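Long-range contacts in ABC transporter periplasmic peptide-binding protein (PDB 4QFL), which binds dipeptides in the periplasm, here Ala-Phe, and probably delivers them to an ABC transporter for uptake: residues T48-T52 and W414-I418; T265-S269 and V381-Y385. All blocks are in the same frame, centred on the assembly; numbering follows the deposited sequence.

Contact 1. Residues T48-T52 and W414-I418; sequences TTGST and WNTFI. With PHE (phenylalanine), chain D; ALA (alanine), chain C.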
ATOM      1  N   THR A  48       1.539   0.095  -6.267  1.00 15.82           N
ATOM      2  CA  THR A  48       0.986  -0.126  -4.944  1.00 14.85           C
ATOM      3  C   THR A  48       2.093  -0.096  -3.897  1.00 16.67           C
ATOM      4  O   THR A  48       1.925  -0.604  -2.793  1.00 18.06           O
ATOM      5  CB  THR A  48       0.257  -1.462  -4.828  1.00 15.05           C
ATOM      6  OG1 THR A  48       1.168  -2.533  -5.100  1.00 17.96           O
ATOM      7  CG2 THR A  48      -0.897  -1.515  -5.801  1.00 18.28           C
ATOM      8  N   THR A  49       3.226   0.507  -4.227  1.00 14.89           N
ATOM      9  CA  THR A  49       4.320   0.551  -3.263  1.00 15.68           C
ATOM     10  C   THR A  49       4.290   1.790  -2.389  1.00 15.32           C
ATOM     11  O   THR A  49       4.390   2.901  -2.876  1.00 13.92           O
ATOM     12  CB  THR A  49       5.672   0.478  -3.948  1.00 15.60           C
ATOM     13  OG1 THR A  49       5.765  -0.780  -4.625  1.00 17.20           O
ATOM     14  CG2 THR A  49       6.779   0.598  -2.910  1.00 15.93           C
ATOM     15  N   GLY A  50       4.171   1.583  -1.086  1.00 16.96           N
ATOM     16  CA  GLY A  50       4.003   2.685  -0.151  1.00 15.84           C
ATOM     17  C   GLY A  50       5.111   3.722  -0.191  1.00 18.05           C
ATOM     18  O   GLY A  50       4.854   4.910  -0.011  1.00 16.79           O
ATOM     19  N   SER A  51       6.339   3.266  -0.425  1.00 16.15           N
ATOM     20  CA  SER A  51       7.496   4.142  -0.497  1.00 16.77           C
ATOM     21  C   SER A  51       7.290   5.226  -1.539  1.00 16.47           C
ATOM     22  O   SER A  51       7.632   6.374  -1.316  1.00 18.38           O
ATOM     23  CB  SER A  51       8.726   3.326  -0.857  1.00 15.59           C
ATOM     24  OG  SER A  51       8.701   2.104  -0.162  1.00 19.33           O
ATOM     25  N   THR A  52       6.732   4.852  -2.684  1.00 15.20           N
ATOM     26  CA  THR A  52       6.471   5.810  -3.744  1.00 14.28           C
ATOM     27  C   THR A  52       5.301   6.702  -3.403  1.00 16.07           C
ATOM     28  O   THR A  52       5.380   7.914  -3.555  1.00 16.57           O
ATOM     29  CB  THR A  52       6.190   5.114  -5.069  1.00 15.93           C
ATOM     30  OG1 THR A  52       7.352   4.385  -5.467  1.00 19.72           O
ATOM     31  CG2 THR A  52       5.866   6.137  -6.146  1.00 15.20           C
ATOM     32  N   TRP A 414      14.545  -2.625  -2.803  1.00 17.27           N
ATOM     33  CA  TRP A 414      13.105  -2.664  -2.531  1.00 15.58           C
ATOM     34  C   TRP A 414      12.236  -2.769  -3.765  1.00 17.12           C
ATOM     35  O   TRP A 414      11.447  -3.703  -3.879  1.00 16.35           O
ATOM     36  CB  TRP A 414      12.705  -1.447  -1.712  1.00 14.11           C
ATOM     37  CG  TRP A 414      11.257  -1.339  -1.281  1.00 14.34           C
ATOM     38  CD1 TRP A 414      10.524  -0.193  -1.241  1.00 16.38           C
ATOM     39  CD2 TRP A 414      10.390  -2.378  -0.785  1.00 17.52           C
ATOM     40  NE1 TRP A 414       9.265  -0.444  -0.770  1.00 17.83           N
ATOM     41  CE2 TRP A 414       9.151  -1.774  -0.480  1.00 16.51           C
ATOM     42  CE3 TRP A 414      10.536  -3.751  -0.579  1.00 17.39           C
ATOM     43  CZ2 TRP A 414       8.063  -2.493   0.025  1.00 13.78           C
ATOM     44  CZ3 TRP A 414       9.454  -4.466  -0.082  1.00 17.61           C
ATOM     45  CH2 TRP A 414       8.230  -3.831   0.215  1.00 17.40           C
ATOM     46  N   ASN A 415      12.369  -1.821  -4.690  1.00 15.73           N
ATOM     47  CA  ASN A 415      11.548  -1.844  -5.903  1.00 16.63           C
ATOM     48  C   ASN A 415      11.820  -3.056  -6.809  1.00 18.85           C
ATOM     49  O   ASN A 415      10.902  -3.622  -7.396  1.00 18.76           O
ATOM     50  CB  ASN A 415      11.702  -0.542  -6.698  1.00 18.74           C
ATOM     51  CG  ASN A 415      11.180   0.683  -5.942  1.00 19.41           C
ATOM     52  OD1 ASN A 415      10.131   0.642  -5.289  1.00 16.52           O
ATOM     53  ND2 ASN A 415      11.919   1.772  -6.029  1.00 17.44           N
ATOM     54  N   THR A 416      13.085  -3.448  -6.917  1.00 20.34           N
ATOM     55  CA  THR A 416      13.474  -4.647  -7.645  1.00 17.00           C
ATOM     56  C   THR A 416      12.836  -5.871  -7.015  1.00 17.64           C
ATOM     57  O   THR A 416      12.319  -6.749  -7.699  1.00 18.92           O
ATOM     58  CB  THR A 416      14.999  -4.839  -7.582  1.00 18.38           C
ATOM     59  OG1 THR A 416      15.655  -3.703  -8.155  1.00 19.14           O
ATOM     60  CG2 THR A 416      15.412  -6.100  -8.337  1.00 22.63           C
ATOM     61  N   PHE A 417      12.903  -5.913  -5.693  1.00 16.80           N
ATOM     62  CA  PHE A 417      12.336  -6.978  -4.881  1.00 16.48           C
ATOM     63  C   PHE A 417      10.868  -7.206  -5.212  1.00 17.36           C
ATOM     64  O   PHE A 417      10.445  -8.335  -5.498  1.00 14.78           O
ATOM     65  CB  PHE A 417      12.481  -6.579  -3.415  1.00 16.91           C
ATOM     66  CG  PHE A 417      12.108  -7.649  -2.444  1.00 17.78           C
ATOM     67  CD1 PHE A 417      13.004  -8.651  -2.129  1.00 18.25           C
ATOM     68  CD2 PHE A 417      10.880  -7.628  -1.809  1.00 17.75           C
ATOM     69  CE1 PHE A 417      12.673  -9.625  -1.216  1.00 17.89           C
ATOM     70  CE2 PHE A 417      10.545  -8.597  -0.898  1.00 18.84           C
ATOM     71  CZ  PHE A 417      11.444  -9.600  -0.598  1.00 17.33           C
ATOM     72  N   ILE A 418      10.095  -6.123  -5.177  1.00 16.97           N
ATOM     73  CA  ILE A 418       8.663  -6.176  -5.455  1.00 17.08           C
ATOM     74  C   ILE A 418       8.406  -6.778  -6.832  1.00 17.70           C
ATOM     75  O   ILE A 418       7.550  -7.642  -7.010  1.00 18.25           O
ATOM     76  CB  ILE A 418       8.032  -4.765  -5.391  1.00 16.15           C
ATOM     77  CG1 ILE A 418       8.126  -4.195  -3.975  1.00 16.96           C
ATOM     78  CG2 ILE A 418       6.583  -4.805  -5.876  1.00 16.89           C
ATOM     79  CD1 ILE A 418       7.507  -5.060  -2.955  1.00 20.96           C
TER
HETATM   80  N   PHE D 602       2.332  -1.872  -0.222  1.00 18.48           N
HETATM   81  CA  PHE D 602       3.493  -2.590   0.293  1.00 15.77           C
HETATM   82  C   PHE D 602       4.348  -1.657   1.119  1.00 17.59           C
HETATM   83  O   PHE D 602       4.952  -2.068   2.104  1.00 19.81           O
HETATM   84  CB  PHE D 602       4.337  -3.126  -0.858  1.00 14.98           C
HETATM   85  CG  PHE D 602       3.714  -4.265  -1.587  1.00 18.26           C
HETATM   86  CD1 PHE D 602       3.184  -5.342  -0.896  1.00 17.50           C
HETATM   87  CD2 PHE D 602       3.662  -4.266  -2.962  1.00 17.51           C
HETATM   88  CE1 PHE D 602       2.622  -6.397  -1.560  1.00 19.15           C
HETATM   89  CE2 PHE D 602       3.101  -5.318  -3.636  1.00 18.40           C
HETATM   90  CZ  PHE D 602       2.576  -6.387  -2.938  1.00 18.37           C
HETATM   91  OXT PHE D 602       4.459  -0.470   0.808  1.00 16.78           O
HETATM   92  N   ALA C 601      -1.064  -0.903   0.555  1.00 15.29           N
HETATM   93  CA  ALA C 601       0.225  -0.658  -0.086  1.00 16.46           C
HETATM   94  C   ALA C 601       1.321  -1.501   0.562  1.00 17.93           C
HETATM   95  O   ALA C 601       1.246  -1.820   1.748  1.00 20.32           O
HETATM   96  CB  ALA C 601       0.580   0.830  -0.023  1.00 15.89           C
HETATM   97  O   HOH W   1       7.956  -0.976  -6.350  1.00 21.04           O
HETATM   98  O   HOH W   2       9.152   2.920  -4.303  1.00 17.95           O

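Contact 2. Residues T265-S269 and V381-Y385; sequences TAHPS and VSRIY. With PHE (phenylalanine), chain D.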
ATOM      1  N   THR A 265      12.224  11.313   9.345  1.00 16.76           N
ATOM      2  CA  THR A 265      12.771  10.014   8.988  1.00 18.42           C
ATOM      3  C   THR A 265      11.695   8.953   8.874  1.00 17.95           C
ATOM      4  O   THR A 265      11.030   8.612   9.838  1.00 16.87           O
ATOM      5  CB  THR A 265      13.824   9.545  10.003  1.00 19.70           C
ATOM      6  OG1 THR A 265      15.070  10.175   9.700  1.00 25.11           O
ATOM      7  CG2 THR A 265      14.013   8.053   9.911  1.00 21.03           C
ATOM      8  N   ALA A 266      11.534   8.443   7.663  1.00 19.18           N
ATOM      9  CA  ALA A 266      10.587   7.379   7.393  1.00 19.70           C
ATOM     10  C   ALA A 266      11.055   6.092   8.037  1.00 17.20           C
ATOM     11  O   ALA A 266      12.249   5.787   8.048  1.00 19.70           O
ATOM     12  CB  ALA A 266      10.440   7.184   5.885  1.00 18.68           C
ATOM     13  N   HIS A 267      10.099   5.349   8.578  1.00 16.74           N
ATOM     14  CA  HIS A 267      10.349   4.020   9.118  1.00 18.78           C
ATOM     15  C   HIS A 267      11.666   3.934   9.879  1.00 19.06           C
ATOM     16  O   HIS A 267      12.606   3.294   9.408  1.00 18.58           O
ATOM     17  CB  HIS A 267      10.337   2.983   7.989  1.00 18.65           C
ATOM     18  CG  HIS A 267       9.088   3.005   7.161  1.00 18.64           C
ATOM     19  ND1 HIS A 267       7.952   2.317   7.518  1.00 18.42           N
ATOM     20  CD2 HIS A 267       8.800   3.633   5.996  1.00 17.50           C
ATOM     21  CE1 HIS A 267       7.013   2.519   6.610  1.00 19.84           C
ATOM     22  NE2 HIS A 267       7.506   3.306   5.670  1.00 21.81           N
ATOM     23  N   PRO A 268      11.742   4.580  11.059  1.00 20.47           N
ATOM     24  CA  PRO A 268      12.955   4.517  11.883  1.00 18.99           C
ATOM     25  C   PRO A 268      13.289   3.086  12.303  1.00 19.66           C
ATOM     26  O   PRO A 268      12.403   2.307  12.642  1.00 19.31           O
ATOM     27  CB  PRO A 268      12.600   5.371  13.101  1.00 18.67           C
ATOM     28  CG  PRO A 268      11.122   5.422  13.124  1.00 15.89           C
ATOM     29  CD  PRO A 268      10.704   5.407  11.693  1.00 17.83           C
ATOM     30  N   SER A 269      14.571   2.744  12.269  0.76 19.86           N
ATOM     31  CA  SER A 269      15.012   1.403  12.638  0.76 20.90           C
ATOM     32  C   SER A 269      14.789   1.104  14.124  0.76 20.46           C
ATOM     33  O   SER A 269      15.242   1.843  14.997  0.76 20.36           O
ATOM     34  CB  SER A 269      16.487   1.208  12.281  0.76 20.43           C
ATOM     35  OG  SER A 269      16.703   1.358  10.889  0.76 21.09           O
ATOM     36  N   VAL A 381      14.118  -3.095   3.368  1.00 22.50           N
ATOM     37  CA  VAL A 381      13.798  -1.878   4.106  1.00 17.79           C
ATOM     38  C   VAL A 381      12.732  -2.158   5.162  1.00 17.67           C
ATOM     39  O   VAL A 381      11.958  -3.110   5.048  1.00 17.24           O
ATOM     40  CB  VAL A 381      13.267  -0.798   3.165  1.00 16.57           C
ATOM     41  CG1 VAL A 381      14.389  -0.218   2.325  1.00 18.96           C
ATOM     42  CG2 VAL A 381      12.183  -1.379   2.281  1.00 15.59           C
ATOM     43  N   SER A 382      12.686  -1.308   6.182  1.00 16.48           N
ATOM     44  CA  SER A 382      11.681  -1.401   7.242  1.00 18.63           C
ATOM     45  C   SER A 382      10.285  -1.003   6.742  1.00 19.05           C
ATOM     46  O   SER A 382      10.143  -0.007   6.029  1.00 18.26           O
ATOM     47  CB  SER A 382      12.086  -0.488   8.406  1.00 18.57           C
ATOM     48  OG  SER A 382      11.090  -0.484   9.411  1.00 19.35           O
ATOM     49  N   ARG A 383       9.267  -1.791   7.096  1.00 16.97           N
ATOM     50  CA  ARG A 383       7.874  -1.458   6.781  1.00 17.73           C
ATOM     51  C   ARG A 383       7.093  -1.498   8.079  1.00 16.03           C
ATOM     52  O   ARG A 383       7.543  -2.093   9.062  1.00 17.03           O
ATOM     53  CB  ARG A 383       7.246  -2.469   5.808  1.00 16.04           C
ATOM     54  CG  ARG A 383       8.160  -2.989   4.713  1.00 15.62           C
ATOM     55  CD  ARG A 383       8.650  -1.878   3.813  1.00 15.46           C
ATOM     56  NE  ARG A 383       7.567  -1.105   3.220  1.00 14.86           N
ATOM     57  CZ  ARG A 383       7.561   0.226   3.115  1.00 17.36           C
ATOM     58  NH1 ARG A 383       8.572   0.952   3.586  1.00 16.98           N
ATOM     59  NH2 ARG A 383       6.531   0.840   2.552  1.00 18.01           N
ATOM     60  N   ILE A 384       5.920  -0.884   8.088  1.00 16.08           N
ATOM     61  CA  ILE A 384       5.093  -0.896   9.281  1.00 16.54           C
ATOM     62  C   ILE A 384       4.866  -2.319   9.764  1.00 16.16           C
ATOM     63  O   ILE A 384       4.954  -2.598  10.957  1.00 17.14           O
ATOM     64  CB  ILE A 384       3.733  -0.265   9.011  1.00 17.78           C
ATOM     65  CG1 ILE A 384       3.908   1.184   8.569  1.00 18.91           C
ATOM     66  CG2 ILE A 384       2.855  -0.338  10.259  1.00 18.36           C
ATOM     67  CD1 ILE A 384       2.631   1.801   8.063  1.00 22.08           C
ATOM     68  N   TYR A 385       4.564  -3.216   8.838  1.00 15.51           N
ATOM     69  CA  TYR A 385       4.207  -4.578   9.209  1.00 13.99           C
ATOM     70  C   TYR A 385       5.412  -5.475   9.488  1.00 13.84           C
ATOM     71  O   TYR A 385       5.255  -6.596   9.947  1.00 14.96           O
ATOM     72  CB  TYR A 385       3.313  -5.195   8.140  1.00 14.80           C
ATOM     73  CG  TYR A 385       3.826  -5.011   6.734  1.00 14.62           C
ATOM     74  CD1 TYR A 385       4.732  -5.905   6.187  1.00 15.30           C
ATOM     75  CD2 TYR A 385       3.406  -3.945   5.956  1.00 13.83           C
ATOM     76  CE1 TYR A 385       5.203  -5.747   4.901  1.00 14.38           C
ATOM     77  CE2 TYR A 385       3.877  -3.776   4.669  1.00 15.08           C
ATOM     78  CZ  TYR A 385       4.772  -4.683   4.145  1.00 13.91           C
ATOM     79  OH  TYR A 385       5.243  -4.529   2.866  1.00 14.31           O
TER
HETATM   80  N   PHE D 602       2.332  -1.872  -0.222  1.00 18.48           N
HETATM   81  CA  PHE D 602       3.493  -2.590   0.293  1.00 15.77           C
HETATM   82  C   PHE D 602       4.348  -1.657   1.119  1.00 17.59           C
HETATM   83  O   PHE D 602       4.952  -2.068   2.104  1.00 19.81           O
HETATM   84  CB  PHE D 602       4.337  -3.126  -0.858  1.00 14.98           C
HETATM   85  CG  PHE D 602       3.714  -4.265  -1.587  1.00 18.26           C
HETATM   86  CD1 PHE D 602       3.184  -5.342  -0.896  1.00 17.50           C
HETATM   87  CD2 PHE D 602       3.662  -4.266  -2.962  1.00 17.51           C
HETATM   88  CE1 PHE D 602       2.622  -6.397  -1.560  1.00 19.15           C
HETATM   89  CE2 PHE D 602       3.101  -5.318  -3.636  1.00 18.40           C
HETATM   90  CZ  PHE D 602       2.576  -6.387  -2.938  1.00 18.37           C
HETATM   91  OXT PHE D 602       4.459  -0.470   0.808  1.00 16.78           O
HETATM   92  O   HOH W   3       6.093   3.524   3.015  1.00 19.20           O
HETATM   93  O   HOH W   4       8.616   1.017   9.853  1.00 21.62           O
HETATM   94  O   HOH W   5      11.695  -0.050  12.270  1.00 24.68           O

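Contact 1. Residues T48-T52 and W414-I418
In this family 5 solute-binding protein, the loop T48-T49 and the start of helix 50-60 pack against the first turn of helix 414-422 beside the dipeptide, both contributing to its pocket. The bound ALA and PHE are the two residues of the dipeptide. T48 serves through its backbone: its O accepts a hydrogen bond from PHE N at 2.9 Å and lies 3.2 Å from ALA CA. T49, at the N-cap position, turns its side chain toward the other helix; its CG2 comes to 3.4 Å from W414 NE1, and its OG1 lies 4.2 Å from I418 CG1. Next, G50 N, in the first turn of the helix, donates to the carboxylate at PHE OXT (2.8 Å). A CB here would clash with that oxygen, so glycine suits the site. S51 OG receives a weak hydrogen bond from W414 NE1 (2.7 Å, 129°) at the edge of the indole and is also hydrogen-bonded to E36 OE2. T52 reaches across through water 2, which accepts from its OG1 and donates to N415 OD1, while water 1 joins the same OD1 to T49 OG1. N415 ND2 turns instead to the backbone of N38. On the ligand side, I418 lines the wall beside the phenyl ring, its CD1 3.9 Å from PHE CD2.

Contact 2. Residues T265-S269 and V381-Y385
In the periplasmic solute-binding protein fold, the loop leaving strand 264-266 meets the loop between strand 373-378 and helix 389-401 behind the site of the ligand's carboxylate, and H267 does most of the work. Its backbone sits in the left-handed region (phi 40°, psi 70°), and with chi1 in the m well the imidazole is directed at the other loop. One ring face is covered by S382 O, 3.4 Å from H267 CG, and by R383 NH1, 3.3 Å from H267 NE2. I384 closes in with CG1 3.9 Å from H267 CE1. S382 has its CA-to-CB bond toward the other loop, and as a t rotamer its OG is 3.8 Å from H267 CB; water 4 joins OG to H267 ND1 and water 5 to P268 O. R383 starts away from H267, yet three successive m torsions curl the chain back on itself, so that NH1 donates to S382 O of the preceding residue (3.1 Å) and forms a salt bridge with E36. Water 3, accepting from R383 NH2 at 2.8 Å, also bonds H267 NE2 at 3.0 Å. The curl leaves the other guanidinium nitrogens aimed at the ligand: R383 NE donates to PHE O and R383 NH2 to PHE OXT, both at 3.0 Å, a two-pronged grip on the C-terminal carboxylate of Ala-Phe. Y385, with chi1 at 48° (p), reaches the same group edge-on, and its OH donates to PHE O over just 2.6 Å.

Overall arrangement
Contacts 1 and 2 lie with their centres about 13 Å apart and meet at the bound PHE. Along the chain the order is 48-52, 265-269, 381-385 and 414-418, so contact 1 brackets contact 2. Contact 1 brings the start of helix 50-60, and contact 2 the end of strand 264-266, to elements from the region of strands 373-378, 406-410 and 428-434, probably joining the two lobes that enclose the peptide, as in related binding proteins. They touch directly: W414 CZ2 packs 3.5 Å from R383 NE. E36 OE2 links them, hydrogen-bonded to S51 OG and salt-bridged to R383 NH1. The carboxylate of PHE is thus bonded from 48-52 and 381-385, with W414 packed against R383 and 265-269 behind it.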